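Phenazine biosynthesis protein, PhzF family (Bacillus anthracis, PDB 3EDN) is a PhzF-family protein with a diaminopimelate epimerase-like fold, probably an isomerase or related enzyme. Local coordinates at residues L153-G158 against W163-P168. Numbering follows the deposited sequence.
Sequences LPIVYG and WTVIVP. With SO4 (sulfate ion), chain F.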
ATOM      1  N   LEU A 153       7.218   9.855 -46.670  1.00 16.31           N
ATOM      2  CA  LEU A 153       6.309   9.566 -45.566  1.00 15.80           C
ATOM      3  C   LEU A 153       6.325  10.732 -44.582  1.00 15.27           C
ATOM      4  O   LEU A 153       7.388  11.339 -44.356  1.00 16.94           O
ATOM      5  CB  LEU A 153       6.731   8.254 -44.871  1.00 15.43           C
ATOM      6  CG  LEU A 153       6.470   6.951 -45.648  1.00 17.13           C
ATOM      7  CD1 LEU A 153       6.964   5.747 -44.868  1.00 16.95           C
ATOM      8  CD2 LEU A 153       4.995   6.818 -45.956  1.00 17.60           C
ATOM      9  N   PRO A 154       5.157  11.054 -44.001  1.00 15.71           N
ATOM     10  CA  PRO A 154       5.027  12.223 -43.135  1.00 14.43           C
ATOM     11  C   PRO A 154       5.592  12.056 -41.735  1.00 14.48           C
ATOM     12  O   PRO A 154       5.535  10.968 -41.155  1.00 14.51           O
ATOM     13  CB  PRO A 154       3.509  12.464 -43.068  1.00 14.81           C
ATOM     14  CG  PRO A 154       2.897  11.136 -43.328  1.00 15.23           C
ATOM     15  CD  PRO A 154       3.871  10.357 -44.196  1.00 14.88           C
ATOM     16  N   ILE A 155       6.151  13.138 -41.220  1.00 13.30           N
ATOM     17  CA  ILE A 155       6.546  13.217 -39.818  1.00 13.69           C
ATOM     18  C   ILE A 155       5.309  13.640 -39.047  1.00 14.01           C
ATOM     19  O   ILE A 155       4.665  14.644 -39.391  1.00 12.75           O
ATOM     20  CB  ILE A 155       7.691  14.218 -39.603  1.00 13.78           C
ATOM     21  CG1 ILE A 155       8.892  13.869 -40.493  1.00 14.05           C
ATOM     22  CG2 ILE A 155       8.086  14.265 -38.128  1.00 14.68           C
ATOM     23  CD1 ILE A 155       9.937  15.008 -40.590  1.00 14.32           C
ATOM     24  N   VAL A 156       4.939  12.861 -38.032  1.00 12.73           N
ATOM     25  CA  VAL A 156       3.740  13.153 -37.262  1.00 12.24           C
ATOM     26  C   VAL A 156       3.962  12.868 -35.787  1.00 12.15           C
ATOM     27  O   VAL A 156       4.790  12.034 -35.424  1.00 12.32           O
ATOM     28  CB  VAL A 156       2.516  12.321 -37.724  1.00 12.13           C
ATOM     29  CG1 VAL A 156       2.185  12.616 -39.175  1.00 13.86           C
ATOM     30  CG2 VAL A 156       2.745  10.811 -37.498  1.00 12.57           C
ATOM     31  N   TYR A 157       3.232  13.582 -34.948  1.00 11.95           N
ATOM     32  CA  TYR A 157       3.055  13.209 -33.547  1.00 12.16           C
ATOM     33  C   TYR A 157       1.976  12.150 -33.547  1.00 11.79           C
ATOM     34  O   TYR A 157       0.972  12.298 -34.246  1.00 12.49           O
ATOM     35  CB  TYR A 157       2.520  14.397 -32.740  1.00 14.02           C
ATOM     36  CG  TYR A 157       3.452  15.578 -32.582  1.00 14.65           C
ATOM     37  CD1 TYR A 157       4.435  15.584 -31.592  1.00 14.65           C
ATOM     38  CD2 TYR A 157       3.339  16.699 -33.405  1.00 14.07           C
ATOM     39  CE1 TYR A 157       5.302  16.672 -31.428  1.00 15.53           C
ATOM     40  CE2 TYR A 157       4.196  17.789 -33.253  1.00 14.78           C
ATOM     41  CZ  TYR A 157       5.170  17.764 -32.262  1.00 14.40           C
ATOM     42  OH  TYR A 157       6.013  18.834 -32.094  1.00 15.86           O
ATOM     43  N   GLY A 158       2.170  11.092 -32.769  1.00 11.70           N
ATOM     44  CA  GLY A 158       1.168  10.039 -32.650  1.00 12.47           C
ATOM     45  C   GLY A 158       1.049   9.535 -31.220  1.00 11.37           C
ATOM     46  O   GLY A 158       2.014   9.562 -30.458  1.00 11.27           O
ATOM     47  N   TRP A 163       2.437  10.343 -26.216  1.00 14.14           N
ATOM     48  CA  TRP A 163       2.803  11.035 -27.447  1.00 12.86           C
ATOM     49  C   TRP A 163       4.252  10.794 -27.841  1.00 12.16           C
ATOM     50  O   TRP A 163       5.174  11.025 -27.046  1.00 11.80           O
ATOM     51  CB  TRP A 163       2.558  12.547 -27.324  1.00 14.31           C
ATOM     52  CG  TRP A 163       1.105  12.940 -27.409  1.00 14.62           C
ATOM     53  CD1 TRP A 163       0.283  13.297 -26.374  1.00 15.39           C
ATOM     54  CD2 TRP A 163       0.304  13.002 -28.599  1.00 14.75           C
ATOM     55  NE1 TRP A 163      -0.981  13.564 -26.843  1.00 16.02           N
ATOM     56  CE2 TRP A 163      -0.992  13.409 -28.208  1.00 15.38           C
ATOM     57  CE3 TRP A 163       0.559  12.757 -29.960  1.00 13.83           C
ATOM     58  CZ2 TRP A 163      -2.029  13.566 -29.121  1.00 15.94           C
ATOM     59  CZ3 TRP A 163      -0.473  12.922 -30.873  1.00 14.74           C
ATOM     60  CH2 TRP A 163      -1.754  13.324 -30.445  1.00 15.15           C
ATOM     61  N   THR A 164       4.442  10.344 -29.082  1.00 11.70           N
ATOM     62  CA  THR A 164       5.779  10.201 -29.673  1.00 11.68           C
ATOM     63  C   THR A 164       5.766  10.828 -31.077  1.00 12.97           C
ATOM     64  O   THR A 164       4.701  11.037 -31.645  1.00 13.46           O
ATOM     65  CB  THR A 164       6.214   8.713 -29.712  1.00 12.02           C
ATOM     66  OG1 THR A 164       7.629   8.626 -29.884  1.00 10.99           O
ATOM     67  CG2 THR A 164       5.487   7.940 -30.823  1.00 10.73           C
ATOM     68  N   VAL A 165       6.937  11.143 -31.614  1.00 11.95           N
ATOM     69  CA  VAL A 165       7.034  11.659 -32.984  1.00 11.43           C
ATOM     70  C   VAL A 165       7.559  10.553 -33.879  1.00 10.70           C
ATOM     71  O   VAL A 165       8.685  10.063 -33.688  1.00 11.70           O
ATOM     72  CB  VAL A 165       7.976  12.894 -33.101  1.00 11.54           C
ATOM     73  CG1 VAL A 165       7.879  13.506 -34.492  1.00 12.83           C
ATOM     74  CG2 VAL A 165       7.624  13.952 -32.053  1.00 11.52           C
ATOM     75  N   ILE A 166       6.738  10.144 -34.845  1.00 10.08           N
ATOM     76  CA  ILE A 166       7.164   9.176 -35.834  1.00 10.89           C
ATOM     77  C   ILE A 166       7.947   9.934 -36.917  1.00 11.28           C
ATOM     78  O   ILE A 166       7.379  10.787 -37.603  1.00 11.55           O
ATOM     79  CB  ILE A 166       5.943   8.469 -36.472  1.00 10.73           C
ATOM     80  CG1 ILE A 166       5.120   7.691 -35.415  1.00 10.71           C
ATOM     81  CG2 ILE A 166       6.386   7.550 -37.604  1.00 10.79           C
ATOM     82  CD1 ILE A 166       5.935   6.594 -34.681  1.00 11.24           C
ATOM     83  N   VAL A 167       9.236   9.626 -37.052  1.00 11.37           N
ATOM     84  CA  VAL A 167      10.140  10.287 -37.990  1.00 11.66           C
ATOM     85  C   VAL A 167      10.677   9.273 -39.018  1.00 11.44           C
ATOM     86  O   VAL A 167      11.637   8.537 -38.736  1.00 11.78           O
ATOM     87  CB  VAL A 167      11.335  10.910 -37.245  1.00 11.17           C
ATOM     88  CG1 VAL A 167      12.228  11.683 -38.220  1.00 11.43           C
ATOM     89  CG2 VAL A 167      10.847  11.835 -36.140  1.00 13.04           C
ATOM     90  N   PRO A 168      10.054   9.214 -40.203  1.00 11.46           N
ATOM     91  CA  PRO A 168      10.550   8.281 -41.226  1.00 10.98           C
ATOM     92  C   PRO A 168      11.954   8.651 -41.721  1.00 11.89           C
ATOM     93  O   PRO A 168      12.192   9.804 -42.129  1.00 11.78           O
ATOM     94  CB  PRO A 168       9.512   8.402 -42.349  1.00 11.10           C
ATOM     95  CG  PRO A 168       8.242   8.924 -41.642  1.00 11.64           C
ATOM     96  CD  PRO A 168       8.812   9.895 -40.631  1.00 10.42           C
TER
HETATM   97  S   SO4 F 303       2.612  11.603 -22.582  0.50 15.78           S
HETATM   98  O1  SO4 F 303       1.732  11.481 -21.419  0.50 16.03           O
HETATM   99  O2  SO4 F 303       3.544  10.487 -22.606  0.50 15.21           O
HETATM  100  O3  SO4 F 303       1.826  11.695 -23.791  0.50 14.27           O
HETATM  101  O4  SO4 F 303       3.383  12.836 -22.487  0.50 15.90           O
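Gly-158 and Thr-164 exchange two backbone hydrogen bonds, Gly-158 N to Thr-164 O 2.8 Å and Thr-164 N to Gly-158 O 2.9 Å, both nearly straight. Val-156 and Ile-166 form the second such pair, less evenly: Ile-166 N meets Val-156 O at 2.8 Å, while the return bond from Val-156 N to Ile-166 O stretches to 3.2 Å. Tyr-157 and Val-165 lie between them as a non-hydrogen-bonded pair, and there the methyl CG2 of Val-165 touches CD1 and CE1 of the Tyr-157 ring obliquely, 3.6 Å from each. CG1, the other branch of Val-165, is anti to the backbone N (chi1 -172°) and meets Ile-155 CG2 at 3.7 Å; one valine thus touches Tyr-157 in the facing strand and Ile-155 just before it. Trp-163 turns the six-membered part of its indole back toward the partner strand, with CE3 3.8 Å from Tyr-157 CB and the carbonyl carbon of Tyr-157 at the ring edge, in its plane. Its backbone N donates to O3 of a sulfate, probably from the crystallisation liquor. Past the last bridged pair, the Pro-168 ring packs against Leu-153 in the loop before strand 156-159, Pro-168 CG to Leu-153 CB 3.6 Å. The whole is an antiparallel beta hairpin, flanked on either side by further strands: 127-130 runs antiparallel to 156-159, and 196-201 parallel to 163-168, where Ser-196 OG bonds Thr-164 OG1. Helix 230-244 packs on the Val-156 face, Tyr-239 touching Leu-153, Val-156 and Pro-168, whereas Leu-189 and Ile-192 from a loop meet Tyr-157 on the other.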